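Local coordinates for protein KLLA0B12012p (Kluyveromyces lactis, PDB 6Y3P) that is the C-terminal ATP-grasp domain of Pby1, a direct partner of the mRNA decapping enzyme Dcp2, and probably binds ATP as its tubulin-tyrosine ligase family relatives do, at residues 45-55 / 66-77. Numbering follows the deposited sequence.
Sequences IDKLTFHYGDY and NQLYHANSYIYR
Thr49 and His70 lie on neighbouring parallel strands, 48-52 and 69-71, whose backbones are joined by a ladder of hydrogen bonds. Thr49 N donates to Leu68 O, His70 N to Thr49 O (2.8 Å) and His51 N to His70 O, while Asn72 N reaches His51 O only weakly. ND1 of the His70 ring is weakly shared between Thr49 O and Leu68 O.

Past the strand ends, Asn72 grips Gly53 twice: OD1 accepts from Gly53 N (2.8 Å), which lies above the carbonyl plane, and ND2 donates to Gly53 O (3.0 Å) within the amide plane. At the other end, Asn66 ND2 donates to Ile45 O and Gln62, while its OD1 accepts from Leu68 N in an Asx turn. On the face carrying Thr49, His51 and Tyr69, His51 ND1 and Tyr69 OH share a 2.8 Å hydrogen bond; Tyr69 OH also bonds Asp59 N, and His51 NE2 Thr13.

Flat groups also stack. With CG between backbone N and carbonyl carbon (chi1 67°), the Asn72 amide lies over one face of the Tyr52 ring, planes 20° apart. The Arg77 guanidinium rests off-centre on Tyr55 as a cation-pi pair, planes at 11°, and its NH2 forms a salt bridge with Glu327.

Ile45 CG2 packs against Leu68 CB and Tyr69 CB, and Leu48 CB against Leu68 CD2. His70 CB meets the Phe50 ring edge at CD1.

The two strands and helix 60-65 form a beta-alpha-beta unit. Strand 48-52 lies between strands 8-12 and 69-71 in the four-stranded parallel sheet, with 69-71 outermost within the chain, while helix 357-375 touches Phe50 and Tyr52.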
ATOM      1  N   ILE A  45     -13.194  -5.423 -29.272  1.00 64.04           N
ATOM      2  CA  ILE A  45     -13.688  -6.243 -28.167  1.00 62.86           C
ATOM      3  C   ILE A  45     -15.188  -6.460 -28.397  1.00 66.98           C
ATOM      4  O   ILE A  45     -16.003  -5.584 -28.098  1.00 65.86           O
ATOM      5  CB  ILE A  45     -13.341  -5.586 -26.791  1.00 64.12           C
ATOM      6  CG1 ILE A  45     -11.799  -5.390 -26.614  1.00 64.17           C
ATOM      7  CG2 ILE A  45     -13.958  -6.343 -25.627  1.00 62.76           C
ATOM      8  CD1 ILE A  45     -10.843  -6.695 -26.710  1.00 65.20           C
ATOM      9  N   ASP A  46     -15.531  -7.608 -28.980  1.00 65.00           N
ATOM     10  CA  ASP A  46     -16.909  -7.942 -29.341  1.00 66.84           C
ATOM     11  C   ASP A  46     -17.431  -9.215 -28.632  1.00 72.10           C
ATOM     12  O   ASP A  46     -18.499  -9.748 -28.980  1.00 74.35           O
ATOM     13  CB  ASP A  46     -17.039  -8.023 -30.880  1.00 70.98           C
ATOM     14  CG  ASP A  46     -15.925  -8.798 -31.568  1.00 88.04           C
ATOM     15  OD1 ASP A  46     -15.771 -10.008 -31.274  1.00 89.51           O
ATOM     16  OD2 ASP A  46     -15.206  -8.195 -32.400  1.00 95.98           O
ATOM     17  N   LYS A  47     -16.670  -9.668 -27.614  1.00 65.69           N
ATOM     18  CA  LYS A  47     -16.903 -10.824 -26.762  1.00 64.25           C
ATOM     19  C   LYS A  47     -16.584 -10.332 -25.347  1.00 69.14           C
ATOM     20  O   LYS A  47     -15.917  -9.296 -25.217  1.00 67.80           O
ATOM     21  CB  LYS A  47     -15.906 -11.941 -27.133  1.00 66.13           C
ATOM     22  CG  LYS A  47     -16.170 -12.635 -28.470  1.00 88.97           C
ATOM     23  CD  LYS A  47     -14.985 -13.482 -28.957  1.00 97.31           C
ATOM     24  CE  LYS A  47     -14.954 -14.891 -28.402  1.00109.01           C
ATOM     25  NZ  LYS A  47     -15.954 -15.781 -29.058  1.00121.51           N
ATOM     26  N   LEU A  48     -17.043 -11.044 -24.286  1.00 65.83           N
ATOM     27  CA  LEU A  48     -16.652 -10.625 -22.954  1.00 64.60           C
ATOM     28  C   LEU A  48     -15.229 -11.116 -22.719  1.00 65.20           C
ATOM     29  O   LEU A  48     -14.907 -12.256 -23.047  1.00 64.05           O
ATOM     30  CB  LEU A  48     -17.653 -10.931 -21.811  1.00 65.02           C
ATOM     31  CG  LEU A  48     -18.120 -12.347 -21.507  1.00 70.72           C
ATOM     32  CD1 LEU A  48     -17.062 -13.137 -20.805  1.00 70.58           C
ATOM     33  CD2 LEU A  48     -19.266 -12.312 -20.528  1.00 72.97           C
ATOM     34  N   THR A  49     -14.345 -10.200 -22.327  1.00 60.38           N
ATOM     35  CA  THR A  49     -12.915 -10.505 -22.209  1.00 59.58           C
ATOM     36  C   THR A  49     -12.269  -9.982 -20.942  1.00 59.11           C
ATOM     37  O   THR A  49     -12.639  -8.930 -20.428  1.00 57.81           O
ATOM     38  CB  THR A  49     -12.084 -10.040 -23.483  1.00 62.44           C
ATOM     39  OG1 THR A  49     -11.230  -8.931 -23.191  1.00 63.27           O
ATOM     40  CG2 THR A  49     -12.926  -9.708 -24.667  1.00 53.22           C
ATOM     41  N   PHE A  50     -11.250 -10.696 -20.491  1.00 54.21           N
ATOM     42  CA  PHE A  50     -10.465 -10.280 -19.349  1.00 52.20           C
ATOM     43  C   PHE A  50      -9.028 -10.078 -19.785  1.00 54.96           C
ATOM     44  O   PHE A  50      -8.350 -11.033 -20.161  1.00 55.20           O
ATOM     45  CB  PHE A  50     -10.570 -11.257 -18.166  1.00 52.99           C
ATOM     46  CG  PHE A  50      -9.800 -10.757 -16.970  1.00 53.35           C
ATOM     47  CD1 PHE A  50     -10.197  -9.611 -16.300  1.00 55.39           C
ATOM     48  CD2 PHE A  50      -8.622 -11.374 -16.577  1.00 55.43           C
ATOM     49  CE1 PHE A  50      -9.439  -9.101 -15.247  1.00 55.53           C
ATOM     50  CE2 PHE A  50      -7.871 -10.865 -15.518  1.00 57.95           C
ATOM     51  CZ  PHE A  50      -8.286  -9.735 -14.858  1.00 54.76           C
ATOM     52  N   HIS A  51      -8.582  -8.833 -19.730  1.00 49.97           N
ATOM     53  CA  HIS A  51      -7.237  -8.424 -20.086  1.00 49.79           C
ATOM     54  C   HIS A  51      -6.410  -8.210 -18.811  1.00 55.14           C
ATOM     55  O   HIS A  51      -6.691  -7.312 -18.006  1.00 55.72           O
ATOM     56  CB  HIS A  51      -7.282  -7.166 -20.994  1.00 50.35           C
ATOM     57  CG  HIS A  51      -5.956  -6.597 -21.441  1.00 52.86           C
ATOM     58  ND1 HIS A  51      -5.867  -5.311 -21.965  1.00 53.84           N
ATOM     59  CD2 HIS A  51      -4.716  -7.151 -21.447  1.00 53.22           C
ATOM     60  CE1 HIS A  51      -4.592  -5.133 -22.259  1.00 52.58           C
ATOM     61  NE2 HIS A  51      -3.862  -6.208 -21.961  1.00 52.48           N
ATOM     62  N   TYR A  52      -5.439  -9.102 -18.593  1.00 49.35           N
ATOM     63  CA  TYR A  52      -4.509  -8.964 -17.507  1.00 47.07           C
ATOM     64  C   TYR A  52      -3.232  -8.467 -18.182  1.00 50.88           C
ATOM     65  O   TYR A  52      -2.651  -9.168 -19.019  1.00 50.18           O
ATOM     66  CB  TYR A  52      -4.285 -10.283 -16.732  1.00 47.73           C
ATOM     67  CG  TYR A  52      -3.624 -10.058 -15.386  1.00 48.26           C
ATOM     68  CD1 TYR A  52      -2.300  -9.643 -15.299  1.00 50.86           C
ATOM     69  CD2 TYR A  52      -4.338 -10.194 -14.202  1.00 48.58           C
ATOM     70  CE1 TYR A  52      -1.697  -9.381 -14.068  1.00 51.82           C
ATOM     71  CE2 TYR A  52      -3.736  -9.966 -12.960  1.00 48.71           C
ATOM     72  CZ  TYR A  52      -2.415  -9.547 -12.900  1.00 56.68           C
ATOM     73  OH  TYR A  52      -1.782  -9.298 -11.698  1.00 57.36           O
ATOM     74  N   GLY A  53      -2.885  -7.216 -17.899  1.00 47.61           N
ATOM     75  CA  GLY A  53      -1.704  -6.571 -18.445  1.00 48.62           C
ATOM     76  C   GLY A  53      -0.994  -5.666 -17.458  1.00 54.12           C
ATOM     77  O   GLY A  53      -1.432  -5.514 -16.322  1.00 53.31           O
ATOM     78  N   ASP A  54       0.129  -5.067 -17.890  1.00 54.12           N
ATOM     79  CA  ASP A  54       0.871  -4.051 -17.142  1.00 53.83           C
ATOM     80  C   ASP A  54       0.035  -2.792 -17.316  1.00 57.81           C
ATOM     81  O   ASP A  54      -0.769  -2.754 -18.248  1.00 58.28           O
ATOM     82  CB  ASP A  54       2.296  -3.865 -17.700  1.00 55.89           C
ATOM     83  CG  ASP A  54       3.208  -5.039 -17.410  1.00 67.13           C
ATOM     84  OD1 ASP A  54       3.250  -5.491 -16.237  1.00 68.10           O
ATOM     85  OD2 ASP A  54       3.874  -5.514 -18.349  1.00 74.41           O
ATOM     86  N   TYR A  55       0.148  -1.812 -16.394  1.00 54.62           N
ATOM     87  CA  TYR A  55      -0.698  -0.617 -16.401  1.00 55.01           C
ATOM     88  C   TYR A  55      -0.812   0.058 -17.754  1.00 58.60           C
ATOM     89  O   TYR A  55      -1.932   0.322 -18.200  1.00 57.19           O
ATOM     90  CB  TYR A  55      -0.308   0.405 -15.317  1.00 56.13           C
ATOM     91  CG  TYR A  55      -1.315   1.532 -15.235  1.00 59.43           C
ATOM     92  CD1 TYR A  55      -2.639   1.286 -14.869  1.00 61.27           C
ATOM     93  CD2 TYR A  55      -0.966   2.833 -15.591  1.00 61.25           C
ATOM     94  CE1 TYR A  55      -3.580   2.314 -14.816  1.00 63.78           C
ATOM     95  CE2 TYR A  55      -1.901   3.870 -15.555  1.00 63.20           C
ATOM     96  CZ  TYR A  55      -3.207   3.608 -15.157  1.00 74.59           C
ATOM     97  OH  TYR A  55      -4.130   4.631 -15.099  1.00 76.02           O
ATOM     98  N   ASN A  66     -16.813   0.216 -22.722  1.00 72.38           N
ATOM     99  CA  ASN A  66     -17.227  -1.123 -23.125  1.00 70.70           C
ATOM    100  C   ASN A  66     -17.341  -2.030 -21.929  1.00 72.70           C
ATOM    101  O   ASN A  66     -16.364  -2.255 -21.200  1.00 71.91           O
ATOM    102  CB  ASN A  66     -16.313  -1.705 -24.207  1.00 65.81           C
ATOM    103  CG  ASN A  66     -16.861  -2.909 -24.943  1.00 73.76           C
ATOM    104  OD1 ASN A  66     -17.824  -3.561 -24.531  1.00 67.84           O
ATOM    105  ND2 ASN A  66     -16.241  -3.239 -26.056  1.00 63.96           N
ATOM    106  N   GLN A  67     -18.545  -2.561 -21.731  1.00 68.66           N
ATOM    107  CA  GLN A  67     -18.818  -3.446 -20.613  1.00 67.65           C
ATOM    108  C   GLN A  67     -18.350  -4.871 -20.854  1.00 68.11           C
ATOM    109  O   GLN A  67     -18.363  -5.682 -19.929  1.00 66.33           O
ATOM    110  CB  GLN A  67     -20.291  -3.371 -20.207  1.00 69.97           C
ATOM    111  CG  GLN A  67     -20.623  -2.081 -19.443  1.00 84.78           C
ATOM    112  CD  GLN A  67     -19.616  -1.738 -18.360  1.00 96.67           C
ATOM    113  OE1 GLN A  67     -18.671  -0.967 -18.578  1.00 89.66           O
ATOM    114  NE2 GLN A  67     -19.789  -2.313 -17.174  1.00 87.79           N
ATOM    115  N   LEU A  68     -17.883  -5.159 -22.082  1.00 63.05           N
ATOM    116  CA  LEU A  68     -17.367  -6.474 -22.450  1.00 60.75           C
ATOM    117  C   LEU A  68     -15.930  -6.622 -22.020  1.00 60.71           C
ATOM    118  O   LEU A  68     -15.499  -7.737 -21.757  1.00 59.41           O
ATOM    119  CB  LEU A  68     -17.488  -6.690 -23.971  1.00 61.22           C
ATOM    120  CG  LEU A  68     -18.894  -6.977 -24.508  1.00 64.56           C
ATOM    121  CD1 LEU A  68     -18.888  -7.123 -26.029  1.00 64.94           C
ATOM    122  CD2 LEU A  68     -19.465  -8.202 -23.865  1.00 63.19           C
ATOM    123  N   TYR A  69     -15.194  -5.493 -21.948  1.00 55.43           N
ATOM    124  CA  TYR A  69     -13.772  -5.420 -21.607  1.00 53.39           C
ATOM    125  C   TYR A  69     -13.537  -5.309 -20.109  1.00 54.57           C
ATOM    126  O   TYR A  69     -14.001  -4.374 -19.465  1.00 52.84           O
ATOM    127  CB  TYR A  69     -13.127  -4.237 -22.342  1.00 54.09           C
ATOM    128  CG  TYR A  69     -11.656  -4.015 -22.040  1.00 54.81           C
ATOM    129  CD1 TYR A  69     -10.673  -4.812 -22.626  1.00 57.16           C
ATOM    130  CD2 TYR A  69     -11.242  -2.941 -21.258  1.00 53.82           C
ATOM    131  CE1 TYR A  69      -9.318  -4.565 -22.410  1.00 58.03           C
ATOM    132  CE2 TYR A  69      -9.891  -2.689 -21.030  1.00 53.47           C
ATOM    133  CZ  TYR A  69      -8.931  -3.494 -21.618  1.00 58.18           C
ATOM    134  OH  TYR A  69      -7.602  -3.217 -21.433  1.00 54.56           O
ATOM    135  N   HIS A  70     -12.805  -6.266 -19.557  1.00 52.14           N
ATOM    136  CA  HIS A  70     -12.432  -6.299 -18.142  1.00 50.34           C
ATOM    137  C   HIS A  70     -10.944  -6.255 -18.081  1.00 53.80           C
ATOM    138  O   HIS A  70     -10.272  -6.836 -18.925  1.00 54.38           O
ATOM    139  CB  HIS A  70     -12.990  -7.538 -17.432  1.00 50.71           C
ATOM    140  CG  HIS A  70     -14.480  -7.667 -17.543  1.00 54.81           C
ATOM    141  ND1 HIS A  70     -15.108  -7.832 -18.772  1.00 57.18           N
ATOM    142  CD2 HIS A  70     -15.420  -7.692 -16.571  1.00 56.55           C
ATOM    143  CE1 HIS A  70     -16.403  -7.912 -18.510  1.00 56.80           C
ATOM    144  NE2 HIS A  70     -16.639  -7.849 -17.200  1.00 56.97           N
ATOM    145  N   ALA A  71     -10.427  -5.481 -17.158  1.00 51.12           N
ATOM    146  CA  ALA A  71      -8.995  -5.289 -16.986  1.00 50.09           C
ATOM    147  C   ALA A  71      -8.581  -5.437 -15.502  1.00 52.13           C
ATOM    148  O   ALA A  71      -9.418  -5.342 -14.603  1.00 49.52           O
ATOM    149  CB  ALA A  71      -8.589  -3.924 -17.539  1.00 50.26           C
ATOM    150  N   ASN A  72      -7.284  -5.651 -15.262  1.00 49.81           N
ATOM    151  CA  ASN A  72      -6.715  -5.785 -13.922  1.00 48.49           C
ATOM    152  C   ASN A  72      -6.286  -4.412 -13.349  1.00 52.95           C
ATOM    153  O   ASN A  72      -5.231  -4.279 -12.738  1.00 52.28           O
ATOM    154  CB  ASN A  72      -5.566  -6.806 -13.909  1.00 45.98           C
ATOM    155  CG  ASN A  72      -4.342  -6.379 -14.675  1.00 48.47           C
ATOM    156  OD1 ASN A  72      -4.404  -6.080 -15.861  1.00 48.40           O
ATOM    157  ND2 ASN A  72      -3.189  -6.388 -14.023  1.00 43.07           N
ATOM    158  N   SER A  73      -7.129  -3.392 -13.532  1.00 50.41           N
ATOM    159  CA  SER A  73      -6.897  -2.060 -12.979  1.00 49.64           C
ATOM    160  C   SER A  73      -8.179  -1.267 -12.922  1.00 51.68           C
ATOM    161  O   SER A  73      -9.064  -1.451 -13.778  1.00 49.88           O
ATOM    162  CB  SER A  73      -5.884  -1.267 -13.807  1.00 52.98           C
ATOM    163  OG  SER A  73      -5.462  -0.113 -13.098  1.00 59.62           O
ATOM    164  N   TYR A  74      -8.234  -0.325 -11.949  1.00 46.67           N
ATOM    165  CA  TYR A  74      -9.318   0.643 -11.827  1.00 46.96           C
ATOM    166  C   TYR A  74      -8.842   1.927 -12.490  1.00 55.44           C
ATOM    167  O   TYR A  74      -7.651   2.055 -12.790  1.00 55.65           O
ATOM    168  CB  TYR A  74      -9.733   0.875 -10.367  1.00 45.73           C
ATOM    169  CG  TYR A  74     -10.527  -0.265  -9.778  1.00 44.05           C
ATOM    170  CD1 TYR A  74      -9.889  -1.346  -9.181  1.00 44.15           C
ATOM    171  CD2 TYR A  74     -11.918  -0.237  -9.761  1.00 45.70           C
ATOM    172  CE1 TYR A  74     -10.613  -2.402  -8.638  1.00 43.80           C
ATOM    173  CE2 TYR A  74     -12.656  -1.281  -9.206  1.00 45.74           C
ATOM    174  CZ  TYR A  74     -11.997  -2.357  -8.632  1.00 49.72           C
ATOM    175  OH  TYR A  74     -12.711  -3.386  -8.071  1.00 47.92           O
ATOM    176  N   ILE A  75      -9.772   2.855 -12.768  1.00 55.51           N
ATOM    177  CA  ILE A  75      -9.460   4.109 -13.442  1.00 56.34           C
ATOM    178  C   ILE A  75      -9.087   5.210 -12.441  1.00 60.18           C
ATOM    179  O   ILE A  75      -8.031   5.826 -12.589  1.00 59.38           O
ATOM    180  CB  ILE A  75     -10.604   4.499 -14.404  1.00 60.89           C
ATOM    181  CG1 ILE A  75     -10.610   3.547 -15.620  1.00 62.31           C
ATOM    182  CG2 ILE A  75     -10.470   5.955 -14.876  1.00 62.98           C
ATOM    183  CD1 ILE A  75     -11.783   3.686 -16.570  1.00 68.98           C
ATOM    184  N   TYR A  76      -9.949   5.450 -11.433  1.00 56.95           N
ATOM    185  CA  TYR A  76      -9.765   6.498 -10.428  1.00 56.66           C
ATOM    186  C   TYR A  76      -9.281   5.905  -9.122  1.00 59.81           C
ATOM    187  O   TYR A  76     -10.083   5.428  -8.325  1.00 60.32           O
ATOM    188  CB  TYR A  76     -11.071   7.306 -10.219  1.00 58.60           C
ATOM    189  CG  TYR A  76     -11.560   8.034 -11.451  1.00 61.36           C
ATOM    190  CD1 TYR A  76     -10.919   9.183 -11.907  1.00 63.84           C
ATOM    191  CD2 TYR A  76     -12.637   7.555 -12.186  1.00 62.11           C
ATOM    192  CE1 TYR A  76     -11.336   9.836 -13.062  1.00 65.58           C
ATOM    193  CE2 TYR A  76     -13.082   8.213 -13.324  1.00 64.15           C
ATOM    194  CZ  TYR A  76     -12.434   9.361 -13.757  1.00 71.61           C
ATOM    195  OH  TYR A  76     -12.872  10.028 -14.876  1.00 67.92           O
ATOM    196  N   ARG A  77      -7.975   5.913  -8.897  1.00 55.68           N
ATOM    197  CA  ARG A  77      -7.465   5.346  -7.671  1.00 55.04           C
ATOM    198  C   ARG A  77      -6.382   6.226  -6.997  1.00 59.89           C
ATOM    199  O   ARG A  77      -5.771   5.800  -6.023  1.00 60.69           O
ATOM    200  CB  ARG A  77      -7.015   3.890  -7.913  1.00 55.48           C
ATOM    201  CG  ARG A  77      -5.737   3.699  -8.684  1.00 60.36           C
ATOM    202  CD  ARG A  77      -5.938   3.262 -10.122  1.00 58.65           C
ATOM    203  NE  ARG A  77      -4.731   3.623 -10.871  1.00 65.92           N
ATOM    204  CZ  ARG A  77      -3.733   2.792 -11.147  1.00 82.17           C
ATOM    205  NH1 ARG A  77      -2.649   3.231 -11.777  1.00 83.44           N
ATOM    206  NH2 ARG A  77      -3.815   1.512 -10.810  1.00 63.02           N
TER